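Local coordinates for protein alpha-glucosidase (Bacteroides thetaiotaomicron, PDB 5XFM) that hydrolyses glycosidic bonds as a calcium-binding family 97 glycoside hydrolase, with beta-L-arabinopyranosidase and alpha-galactosidase activity, at residues 146-151 and 207-212; 48-53 and 261-266; 194-199 and 435-440; 140-145 and 256-261. The protein carries 1 engineered substitution. All coordinates share one frame; numbering follows the deposited sequence.

Contact 1: 146-151 and 207-212; sequences FRFPEQ and VLVSET
Phe146 and Val209 meet through a CH-pi contact. Methyl CG1 of Val209 stands over the middle of one face of the Phe146 ring, 3.7 Å from its centroid and 12° from the ring normal, so it faces the ring as a whole and not one bond of it. The nearest ring atoms are on the far side from CB: Phe146 CE1 and CZ each lie 3.7 Å from Val209 CG1.

The other contacts are plain van der Waals packing and use a ring in a different way. Phe148 offers its edge: its CE1 is 3.8 Å from Val207 CG1, which lies in the ring plane, and its CZ is 4.0 Å from Val209 CG2. Val209 can serve both phenylalanines because CG1, anti to the backbone N (chi1 172°), goes over the Phe146 face, while CG2, anti to the carbonyl carbon, touches both rings, near Phe148 CZ and Phe146 CD2.

The backbones themselves stay well apart, with Phe146 CA 8.3 Å from Val209 CA, too far for backbone pairing, as expected of residues on the two facing sheets of the N-terminal beta-sandwich. Strand 136-147 belongs to one sheet, where Phe146 pairs with Tyr232. Strand 206-212 belongs to the other, between strands 197-200 and 256-266. From strand 197-200 Phe199 stacks on Phe148, and from strand 47-59 Leu50 packs against both Phe146 and Val207.

Contact 2: 48-53 and 261-266; sequences TMLEKS and RTITVG
Ile263 is the first residue of 261-266 to reach the 48-53 segment, and it meets Leu50 tip to tip. Two pairs of methyls are involved: Ile263 CG2 lies 3.8 Å from Leu50 CD1, and Ile263 CD1 lies 3.9 Å from Leu50 CD2. Both branches of the leucine are therefore held against the isoleucine.

This apolar layer lies between the two sheets of the N-terminal beta-sandwich, with strand 256-266 in one and strand 47-59 in the other. Strand 47-59 is interrupted here by a classic beta bulge, in which Met49 and Leu50 both face Val42 of strand 39-44. Both consecutive residues thus have their CB atoms directed at the opposing sheet.

Two residues further on, Val265 receives Met49. The methionine is folded at chi2 (-63°) and again at chi3 (-77°), and this hook wraps CG and CE around one methyl, Val265 CG2, each at 3.7 Å. Met49 CB is hardly more distant from the same Val265 CG2, at 3.9 Å. Gly266 follows, where the backbone takes over from side chains: the terminal methyl CE of Met49 rests 3.5 Å from Gly266 O.

Contact 3: 194-199 and 435-440; sequences TFPCLF and CTLPRG
Phe195 meets Leu437 with its backbone as much as with its side chain. One methyl of the leucine, CD2, lies 3.4 Å from Phe195 O and 3.8 Å from Phe195 CB. The aromatic ring itself turns elsewhere and brings its edge near Arg439, whose NH2 lies close to the ring plane at a loose 4.5 Å from Phe195 CD2.

Pro196 follows through a cis peptide bond. This geometry puts Phe195 O and Pro196 CD on the same side of the bond, making a joint surface against which the isobutyl group of Leu437 rests. Pro196 CD is 3.7 Å from Leu437 CD2 and 3.8 Å from Leu437 CD1, and the two side chains cross at about a right angle. In Leu437, chi1 of -178° sets CG anti to the backbone N and beside the carbonyl carbon, and from there both methyls reach Pro196 CD.

Arg439 braces the loop that presents the leucine. Its NH1 donates to Thr436 OG1 at 2.7 Å (146°) and, weakly, to Leu437 O. The remaining nitrogens face the N-terminal region, NE in a salt bridge with Glu211 and NH2 in hydrogen bonds to Ser221 O and Tyr173 OH, so this buried cation joins both sides.

The contact thus lies where the beta-sandwich meets the TIM-barrel domain of family 97: 194-199 leads into strand 197-200, beside strand 206-212, while 435-440 runs from barrel strand 429-432 to helix 441-444.

Contact 4: 140-145 and 256-261; sequences KEEQTG and GATPWR
A bend at chi2 (-66°) turns the Arg261 chain, and Glu142, extended beyond CG, carries its carboxylate across to meet it from the opposite direction. They form a buried salt bridge between the two sheets of the N-terminal beta-sandwich, Glu142 from strand 136-147 and Arg261 from strand 256-266.

The carboxylate lies at the NE and NH2 edge of the guanidinium, with the two planes turned 26° apart. Arg261 NE donates to the syn lone pair of Glu142 OE1 at 2.9 Å, a bent bond of 133°. The other arm, Arg261 NH2 to Glu142 OE2, refines to 2.3 Å, a separation too short to be taken literally.

Glu211 pairs with Arg261 NH1, and Tyr218 OH bonds to Glu142 OE2. The guanidinium and the Tyr218 hydroxyl would be expected to stabilise ionised Glu142. Beside the bridge, Thr144 sets CG2 4.1 Å from Arg261 CG, while its hydroxyl bonds to Tyr126 OH.

In the break of strand 256-266 just before Arg261, Thr258 OG1, also bonded to Tyr126 N, donates to Pro259 O at 3.0 Å, in the carbonyl plane and on a lone pair; the same oxygen stands 4.2 Å above the guanidinium centre of Arg261.

Overall arrangement
From the N terminus, residues 48-53 open the widest loop within the sandwich, closed at 261-266 by contact 2. Within it, 140-145 opens the loop that contact 4 closes at 256-261, and further inside, contact 1 joins 146-151 to 207-212. These three nested closures bring the two sheets of the N-terminal domain together. Contact 3 crosses all of them: it starts at 194-199, within every loop, and ends at 435-440 in the barrel domain. Arg261 is shared by contacts 2 and 4, and a charged chain through the 207-212 segment connects contacts 3 and 4, from the sandwich interior to the domain interface.

Contact 1: 146-151 and 207-212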
# COMPACT_ATOMS: atom_id res chain seq x y z
N PHE A 146 -4.56 -12.72 -16.18
CA PHE A 146 -5.75 -12.85 -15.36
C PHE A 146 -6.98 -12.58 -16.23
O PHE A 146 -7.18 -11.46 -16.71
CB PHE A 146 -5.69 -11.89 -14.17
CG PHE A 146 -4.38 -11.92 -13.43
CD1 PHE A 146 -3.33 -11.10 -13.82
CD2 PHE A 146 -4.19 -12.79 -12.38
CE1 PHE A 146 -2.13 -11.15 -13.15
CE2 PHE A 146 -2.98 -12.84 -11.71
CZ PHE A 146 -1.95 -12.02 -12.09
N ARG A 147 -7.77 -13.62 -16.45
CA ARG A 147 -8.97 -13.53 -17.27
C ARG A 147 -10.21 -13.65 -16.39
O ARG A 147 -10.27 -14.49 -15.50
CB ARG A 147 -8.98 -14.62 -18.34
CG ARG A 147 -10.08 -14.47 -19.36
CD ARG A 147 -10.11 -15.61 -20.38
NE ARG A 147 -8.85 -15.83 -21.07
CZ ARG A 147 -8.58 -15.34 -22.28
NH1 ARG A 147 -9.47 -14.58 -22.90
NH2 ARG A 147 -7.42 -15.60 -22.88
N PHE A 148 -11.19 -12.77 -16.60
CA PHE A 148 -12.35 -12.70 -15.71
C PHE A 148 -13.66 -13.07 -16.38
O PHE A 148 -13.79 -12.97 -17.60
CB PHE A 148 -12.46 -11.30 -15.10
CG PHE A 148 -11.30 -10.94 -14.22
CD1 PHE A 148 -11.30 -11.29 -12.88
CD2 PHE A 148 -10.21 -10.27 -14.74
CE1 PHE A 148 -10.23 -10.96 -12.07
CE2 PHE A 148 -9.14 -9.94 -13.93
CZ PHE A 148 -9.15 -10.29 -12.59
N PRO A 149 -14.65 -13.52 -15.59
CA PRO A 149 -15.98 -13.74 -16.15
C PRO A 149 -16.55 -12.47 -16.77
O PRO A 149 -16.30 -11.37 -16.29
CB PRO A 149 -16.81 -14.17 -14.94
CG PRO A 149 -15.82 -14.75 -14.00
CD PRO A 149 -14.56 -13.95 -14.18
N GLU A 150 -17.32 -12.67 -17.83
CA GLU A 150 -17.91 -11.61 -18.65
C GLU A 150 -18.52 -10.45 -17.86
O GLU A 150 -18.38 -9.29 -18.24
CB GLU A 150 -18.93 -12.26 -19.58
CG GLU A 150 -18.29 -12.70 -20.88
CD GLU A 150 -19.25 -13.38 -21.83
OE1 GLU A 150 -20.46 -13.08 -21.78
OE2 GLU A 150 -18.79 -14.26 -22.60
N GLN A 151 -19.23 -10.77 -16.78
CA GLN A 151 -20.00 -9.76 -16.07
C GLN A 151 -19.15 -8.97 -15.07
O GLN A 151 -19.67 -8.18 -14.28
CB GLN A 151 -21.18 -10.40 -15.33
CG GLN A 151 -20.79 -11.23 -14.11
CD GLN A 151 -20.28 -12.62 -14.44
OE1 GLN A 151 -19.89 -12.91 -15.57
NE2 GLN A 151 -20.26 -13.49 -13.43
N VAL A 207 -12.30 -10.22 -6.39
CA VAL A 207 -10.92 -10.62 -6.67
C VAL A 207 -9.97 -9.41 -6.63
O VAL A 207 -10.22 -8.40 -7.26
CB VAL A 207 -10.81 -11.30 -8.03
CG1 VAL A 207 -9.34 -11.53 -8.39
CG2 VAL A 207 -11.59 -12.62 -8.05
N LEU A 208 -8.88 -9.51 -5.87
CA LEU A 208 -7.83 -8.50 -5.87
C LEU A 208 -6.52 -9.05 -6.42
O LEU A 208 -5.95 -9.99 -5.86
CB LEU A 208 -7.60 -7.97 -4.46
CG LEU A 208 -6.57 -6.84 -4.32
CD1 LEU A 208 -7.11 -5.50 -4.83
CD2 LEU A 208 -6.08 -6.74 -2.88
N VAL A 209 -6.05 -8.48 -7.52
CA VAL A 209 -4.81 -8.90 -8.16
C VAL A 209 -3.64 -8.00 -7.76
O VAL A 209 -3.74 -6.77 -7.87
CB VAL A 209 -4.96 -8.90 -9.70
CG1 VAL A 209 -3.63 -9.14 -10.38
CG2 VAL A 209 -6.00 -9.94 -10.13
N SER A 210 -2.55 -8.58 -7.29
CA SER A 210 -1.37 -7.78 -6.98
C SER A 210 -0.08 -8.58 -7.14
O SER A 210 -0.08 -9.63 -7.78
CB SER A 210 -1.46 -7.22 -5.56
OG SER A 210 -0.61 -6.10 -5.40
N GLU A 211 1.01 -8.08 -6.59
CA GLU A 211 2.26 -8.83 -6.59
C GLU A 211 3.07 -8.48 -5.35
O GLU A 211 2.97 -7.36 -4.83
CB GLU A 211 3.07 -8.56 -7.86
CG GLU A 211 3.82 -7.24 -7.84
CD GLU A 211 4.66 -7.01 -9.07
OE1 GLU A 211 5.08 -8.00 -9.71
OE2 GLU A 211 4.91 -5.82 -9.40
N THR A 212 3.87 -9.42 -4.88
CA THR A 212 4.72 -9.16 -3.72
C THR A 212 6.08 -9.84 -3.84
O THR A 212 6.27 -10.74 -4.66
CB THR A 212 4.03 -9.63 -2.43
OG1 THR A 212 4.79 -9.19 -1.29
CG2 THR A 212 3.91 -11.15 -2.41

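Contact 2: 48-53 and 261-266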
# COMPACT_ATOMS: atom_id res chain seq x y z
N THR A 48 -17.02 -19.66 -10.81
CA THR A 48 -15.84 -19.23 -11.54
C THR A 48 -15.49 -17.80 -11.16
O THR A 48 -16.32 -16.88 -11.28
CB THR A 48 -16.06 -19.31 -13.07
OG1 THR A 48 -16.52 -20.62 -13.43
CG2 THR A 48 -14.77 -19.01 -13.82
N MET A 49 -14.26 -17.60 -10.70
CA MET A 49 -13.78 -16.28 -10.30
C MET A 49 -12.73 -15.79 -11.28
O MET A 49 -12.71 -14.62 -11.66
CB MET A 49 -13.23 -16.34 -8.88
CG MET A 49 -14.22 -16.90 -7.88
SD MET A 49 -15.68 -15.87 -7.75
CE MET A 49 -15.05 -14.52 -6.75
N LEU A 50 -11.85 -16.70 -11.68
CA LEU A 50 -10.97 -16.44 -12.81
C LEU A 50 -11.17 -17.54 -13.82
O LEU A 50 -11.13 -18.72 -13.47
CB LEU A 50 -9.50 -16.39 -12.39
CG LEU A 50 -8.94 -15.11 -11.77
CD1 LEU A 50 -9.29 -15.06 -10.29
CD2 LEU A 50 -7.43 -15.06 -11.95
N GLU A 51 -11.43 -17.17 -15.07
CA GLU A 51 -11.45 -18.16 -16.12
C GLU A 51 -10.03 -18.49 -16.54
O GLU A 51 -9.07 -18.01 -15.93
CB GLU A 51 -12.30 -17.69 -17.30
CG GLU A 51 -13.74 -17.43 -16.88
CD GLU A 51 -14.64 -17.07 -18.03
OE1 GLU A 51 -14.25 -16.21 -18.85
OE2 GLU A 51 -15.71 -17.69 -18.15
N LYS A 52 -9.90 -19.31 -17.56
CA LYS A 52 -8.60 -19.77 -18.01
C LYS A 52 -7.67 -18.59 -18.32
O LYS A 52 -7.90 -17.82 -19.25
CB LYS A 52 -8.80 -20.67 -19.22
CG LYS A 52 -9.45 -21.99 -18.81
CD LYS A 52 -9.73 -22.88 -19.99
CE LYS A 52 -8.45 -23.23 -20.69
NZ LYS A 52 -8.51 -24.60 -21.25
N SER A 53 -6.64 -18.48 -17.50
CA SER A 53 -5.73 -17.34 -17.50
C SER A 53 -4.32 -17.79 -17.84
O SER A 53 -3.85 -18.78 -17.31
CB SER A 53 -5.74 -16.65 -16.13
OG SER A 53 -7.04 -16.22 -15.77
N ARG A 261 2.88 -13.50 -7.83
CA ARG A 261 1.63 -12.94 -8.34
C ARG A 261 0.54 -13.32 -7.34
O ARG A 261 0.43 -14.49 -6.97
CB ARG A 261 1.30 -13.53 -9.70
CG ARG A 261 2.47 -13.56 -10.67
CD ARG A 261 2.91 -12.19 -11.04
NE ARG A 261 4.17 -12.16 -11.79
CZ ARG A 261 5.11 -11.25 -11.57
NH1 ARG A 261 4.96 -10.34 -10.61
NH2 ARG A 261 6.23 -11.26 -12.28
N THR A 262 -0.28 -12.37 -6.92
CA THR A 262 -1.24 -12.66 -5.85
C THR A 262 -2.70 -12.43 -6.25
O THR A 262 -3.04 -11.42 -6.89
CB THR A 262 -0.95 -11.82 -4.59
OG1 THR A 262 -1.26 -10.44 -4.85
CG2 THR A 262 0.53 -11.94 -4.20
N ILE A 263 -3.54 -13.37 -5.86
CA ILE A 263 -4.97 -13.31 -6.11
C ILE A 263 -5.76 -13.51 -4.82
O ILE A 263 -5.79 -14.60 -4.27
CB ILE A 263 -5.41 -14.40 -7.11
CG1 ILE A 263 -4.48 -14.42 -8.33
CG2 ILE A 263 -6.86 -14.19 -7.52
CD1 ILE A 263 -4.73 -15.60 -9.25
N THR A 264 -6.36 -12.44 -4.32
CA THR A 264 -7.18 -12.53 -3.12
C THR A 264 -8.63 -12.65 -3.54
O THR A 264 -9.18 -11.75 -4.15
CB THR A 264 -6.99 -11.30 -2.21
OG1 THR A 264 -5.62 -11.19 -1.84
CG2 THR A 264 -7.86 -11.40 -0.97
N VAL A 265 -9.26 -13.77 -3.24
CA VAL A 265 -10.58 -14.04 -3.80
C VAL A 265 -11.56 -14.42 -2.69
O VAL A 265 -11.18 -15.09 -1.73
CB VAL A 265 -10.50 -15.13 -4.89
CG1 VAL A 265 -9.53 -16.21 -4.49
CG2 VAL A 265 -11.89 -15.71 -5.22
N GLY A 266 -12.81 -13.97 -2.81
CA GLY A 266 -13.82 -14.39 -1.85
C GLY A 266 -15.23 -14.14 -2.35
O GLY A 266 -15.41 -13.55 -3.41

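Contact 3: 194-199 and 435-440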
# COMPACT_ATOMS: atom_id res chain seq x y z
N THR A 194 -1.92 0.18 -12.45
CA THR A 194 -0.96 -0.23 -11.43
C THR A 194 -1.63 -1.02 -10.31
O THR A 194 -2.81 -0.81 -10.01
CB THR A 194 -0.20 0.97 -10.83
OG1 THR A 194 -1.12 1.86 -10.18
CG2 THR A 194 0.57 1.70 -11.91
N PHE A 195 -0.87 -1.93 -9.71
CA PHE A 195 -1.34 -2.77 -8.61
C PHE A 195 -1.63 -1.93 -7.37
O PHE A 195 -1.07 -0.85 -7.22
CB PHE A 195 -0.31 -3.86 -8.28
CG PHE A 195 -0.18 -4.93 -9.34
CD1 PHE A 195 -1.30 -5.58 -9.83
CD2 PHE A 195 1.06 -5.27 -9.85
CE1 PHE A 195 -1.19 -6.56 -10.80
CE2 PHE A 195 1.19 -6.25 -10.82
CZ PHE A 195 0.06 -6.90 -11.30
N PRO A 196 -2.52 -2.42 -6.50
CA PRO A 196 -3.34 -3.62 -6.71
C PRO A 196 -4.61 -3.30 -7.49
O PRO A 196 -4.95 -2.12 -7.66
CB PRO A 196 -3.65 -4.08 -5.28
CG PRO A 196 -3.72 -2.80 -4.50
CD PRO A 196 -2.65 -1.92 -5.11
N CYS A 197 -5.28 -4.33 -7.97
CA CYS A 197 -6.42 -4.15 -8.86
C CYS A 197 -7.63 -4.93 -8.39
O CYS A 197 -7.58 -6.15 -8.25
CB CYS A 197 -6.03 -4.58 -10.27
SG CYS A 197 -4.63 -3.67 -10.93
N LEU A 198 -8.74 -4.22 -8.15
CA LEU A 198 -9.93 -4.84 -7.59
C LEU A 198 -10.99 -5.13 -8.65
O LEU A 198 -11.29 -4.30 -9.50
CB LEU A 198 -10.53 -3.95 -6.49
CG LEU A 198 -11.76 -4.52 -5.77
CD1 LEU A 198 -11.42 -5.85 -5.07
CD2 LEU A 198 -12.33 -3.54 -4.77
N PHE A 199 -11.54 -6.33 -8.59
CA PHE A 199 -12.56 -6.77 -9.54
C PHE A 199 -13.77 -7.31 -8.80
O PHE A 199 -13.64 -8.05 -7.82
CB PHE A 199 -12.01 -7.84 -10.47
CG PHE A 199 -10.88 -7.38 -11.34
CD1 PHE A 199 -9.57 -7.39 -10.87
CD2 PHE A 199 -11.11 -6.97 -12.64
CE1 PHE A 199 -8.53 -6.98 -11.68
CE2 PHE A 199 -10.07 -6.57 -13.46
CZ PHE A 199 -8.77 -6.57 -12.97
N CYS A 435 6.59 7.53 -5.39
CA CYS A 435 7.18 6.19 -5.41
C CYS A 435 6.23 5.12 -5.91
O CYS A 435 5.06 5.38 -6.19
CB CYS A 435 7.65 5.82 -4.00
SG CYS A 435 6.30 5.77 -2.77
N THR A 436 6.76 3.91 -6.01
CA THR A 436 5.97 2.78 -6.44
C THR A 436 5.28 2.12 -5.25
O THR A 436 5.61 2.40 -4.09
CB THR A 436 6.82 1.76 -7.17
OG1 THR A 436 5.99 0.77 -7.79
CG2 THR A 436 7.82 1.09 -6.21
N LEU A 437 4.34 1.23 -5.56
CA LEU A 437 3.62 0.47 -4.56
C LEU A 437 4.60 -0.40 -3.77
O LEU A 437 5.51 -0.98 -4.36
CB LEU A 437 2.56 -0.42 -5.22
CG LEU A 437 1.67 -1.27 -4.32
CD1 LEU A 437 0.59 -0.39 -3.73
CD2 LEU A 437 1.05 -2.46 -5.06
N PRO A 438 4.43 -0.48 -2.44
CA PRO A 438 5.24 -1.40 -1.63
C PRO A 438 4.81 -2.83 -1.89
O PRO A 438 3.62 -3.10 -2.04
CB PRO A 438 4.93 -0.97 -0.19
CG PRO A 438 3.54 -0.41 -0.28
CD PRO A 438 3.48 0.29 -1.61
N ARG A 439 5.76 -3.74 -1.99
CA ARG A 439 5.42 -5.11 -2.35
C ARG A 439 5.87 -6.09 -1.27
O ARG A 439 6.83 -6.84 -1.45
CB ARG A 439 6.04 -5.44 -3.71
CG ARG A 439 5.18 -4.95 -4.88
CD ARG A 439 6.07 -4.34 -5.96
NE ARG A 439 5.39 -4.04 -7.22
CZ ARG A 439 5.14 -2.81 -7.67
NH1 ARG A 439 5.48 -1.75 -6.95
NH2 ARG A 439 4.55 -2.64 -8.84
N GLY A 440 5.17 -6.07 -0.13
CA GLY A 440 5.54 -6.90 1.00
C GLY A 440 6.74 -6.32 1.72
O GLY A 440 7.45 -7.04 2.43

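Contact 4: 140-145 and 256-261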
# COMPACT_ATOMS: atom_id res chain seq x y z
N LYS A 140 12.52 -11.62 -20.99
CA LYS A 140 12.09 -10.64 -21.97
C LYS A 140 10.65 -10.21 -21.74
O LYS A 140 10.30 -9.05 -21.94
CB LYS A 140 12.23 -11.19 -23.40
CG LYS A 140 13.64 -11.57 -23.82
CD LYS A 140 13.67 -12.04 -25.27
CE LYS A 140 15.02 -12.65 -25.64
NZ LYS A 140 16.13 -11.65 -25.61
N GLU A 141 9.81 -11.16 -21.31
CA GLU A 141 8.39 -10.85 -21.15
C GLU A 141 7.63 -11.90 -20.34
O GLU A 141 7.97 -13.06 -20.38
CB GLU A 141 7.79 -10.70 -22.55
CG GLU A 141 6.29 -10.59 -22.65
CD GLU A 141 5.86 -10.44 -24.10
OE1 GLU A 141 6.56 -11.00 -24.97
OE2 GLU A 141 4.85 -9.76 -24.36
N GLU A 142 6.61 -11.49 -19.60
CA GLU A 142 5.73 -12.46 -18.96
C GLU A 142 4.42 -12.57 -19.74
O GLU A 142 3.86 -11.56 -20.17
CB GLU A 142 5.45 -12.09 -17.49
CG GLU A 142 6.44 -12.71 -16.51
CD GLU A 142 6.15 -12.37 -15.06
OE1 GLU A 142 5.08 -12.76 -14.53
OE2 GLU A 142 7.00 -11.72 -14.42
N GLN A 143 3.97 -13.80 -19.96
CA GLN A 143 2.67 -14.05 -20.56
C GLN A 143 1.61 -14.11 -19.46
O GLN A 143 0.41 -14.06 -19.73
CB GLN A 143 2.71 -15.35 -21.38
CG GLN A 143 1.38 -15.81 -21.95
CD GLN A 143 1.57 -16.82 -23.07
OE1 GLN A 143 1.80 -16.46 -24.22
NE2 GLN A 143 1.48 -18.10 -22.72
N THR A 144 2.07 -14.21 -18.22
CA THR A 144 1.22 -14.31 -17.03
C THR A 144 0.01 -13.40 -17.11
O THR A 144 0.14 -12.19 -17.32
CB THR A 144 2.01 -13.96 -15.75
OG1 THR A 144 3.24 -14.70 -15.71
CG2 THR A 144 1.19 -14.25 -14.49
N GLY A 145 -1.17 -13.98 -16.93
CA GLY A 145 -2.40 -13.22 -17.11
C GLY A 145 -3.50 -13.52 -16.11
O GLY A 145 -3.40 -14.43 -15.28
N GLY A 256 17.00 -19.09 -10.11
CA GLY A 256 16.28 -17.92 -9.63
C GLY A 256 14.77 -18.03 -9.74
O GLY A 256 14.23 -19.10 -10.05
N ALA A 257 14.07 -16.92 -9.48
CA ALA A 257 12.61 -16.92 -9.49
C ALA A 257 12.02 -15.55 -9.83
O ALA A 257 12.70 -14.53 -9.75
CB ALA A 257 12.08 -17.41 -8.14
N THR A 258 10.74 -15.54 -10.21
CA THR A 258 9.99 -14.31 -10.37
C THR A 258 9.39 -13.96 -9.01
O THR A 258 9.37 -14.80 -8.11
CB THR A 258 8.85 -14.45 -11.40
OG1 THR A 258 7.79 -15.23 -10.86
CG2 THR A 258 9.35 -15.07 -12.68
N PRO A 259 8.94 -12.71 -8.84
CA PRO A 259 8.14 -12.37 -7.65
C PRO A 259 6.82 -13.14 -7.60
O PRO A 259 6.49 -13.87 -8.54
CB PRO A 259 7.89 -10.87 -7.81
CG PRO A 259 8.96 -10.39 -8.73
CD PRO A 259 9.27 -11.53 -9.64
N TRP A 260 6.08 -12.98 -6.51
CA TRP A 260 4.81 -13.66 -6.36
C TRP A 260 3.68 -12.85 -7.00
O TRP A 260 3.55 -11.65 -6.75
CB TRP A 260 4.51 -13.92 -4.89
CG TRP A 260 5.52 -14.81 -4.22
CD1 TRP A 260 6.67 -14.42 -3.59
CD2 TRP A 260 5.47 -16.24 -4.12
NE1 TRP A 260 7.34 -15.52 -3.11
CE2 TRP A 260 6.63 -16.65 -3.41
CE3 TRP A 260 4.57 -17.22 -4.54
CZ2 TRP A 260 6.90 -17.98 -3.13
CZ3 TRP A 260 4.84 -18.55 -4.26
CH2 TRP A 260 6.00 -18.92 -3.56
N ARG A 261 2.88 -13.50 -7.83
CA ARG A 261 1.63 -12.94 -8.34
C ARG A 261 0.54 -13.32 -7.34
O ARG A 261 0.43 -14.49 -6.97
CB ARG A 261 1.30 -13.53 -9.70
CG ARG A 261 2.47 -13.56 -10.67
CD ARG A 261 2.91 -12.19 -11.04
NE ARG A 261 4.17 -12.16 -11.79
CZ ARG A 261 5.11 -11.25 -11.57
NH1 ARG A 261 4.96 -10.34 -10.61
NH2 ARG A 261 6.23 -11.26 -12.28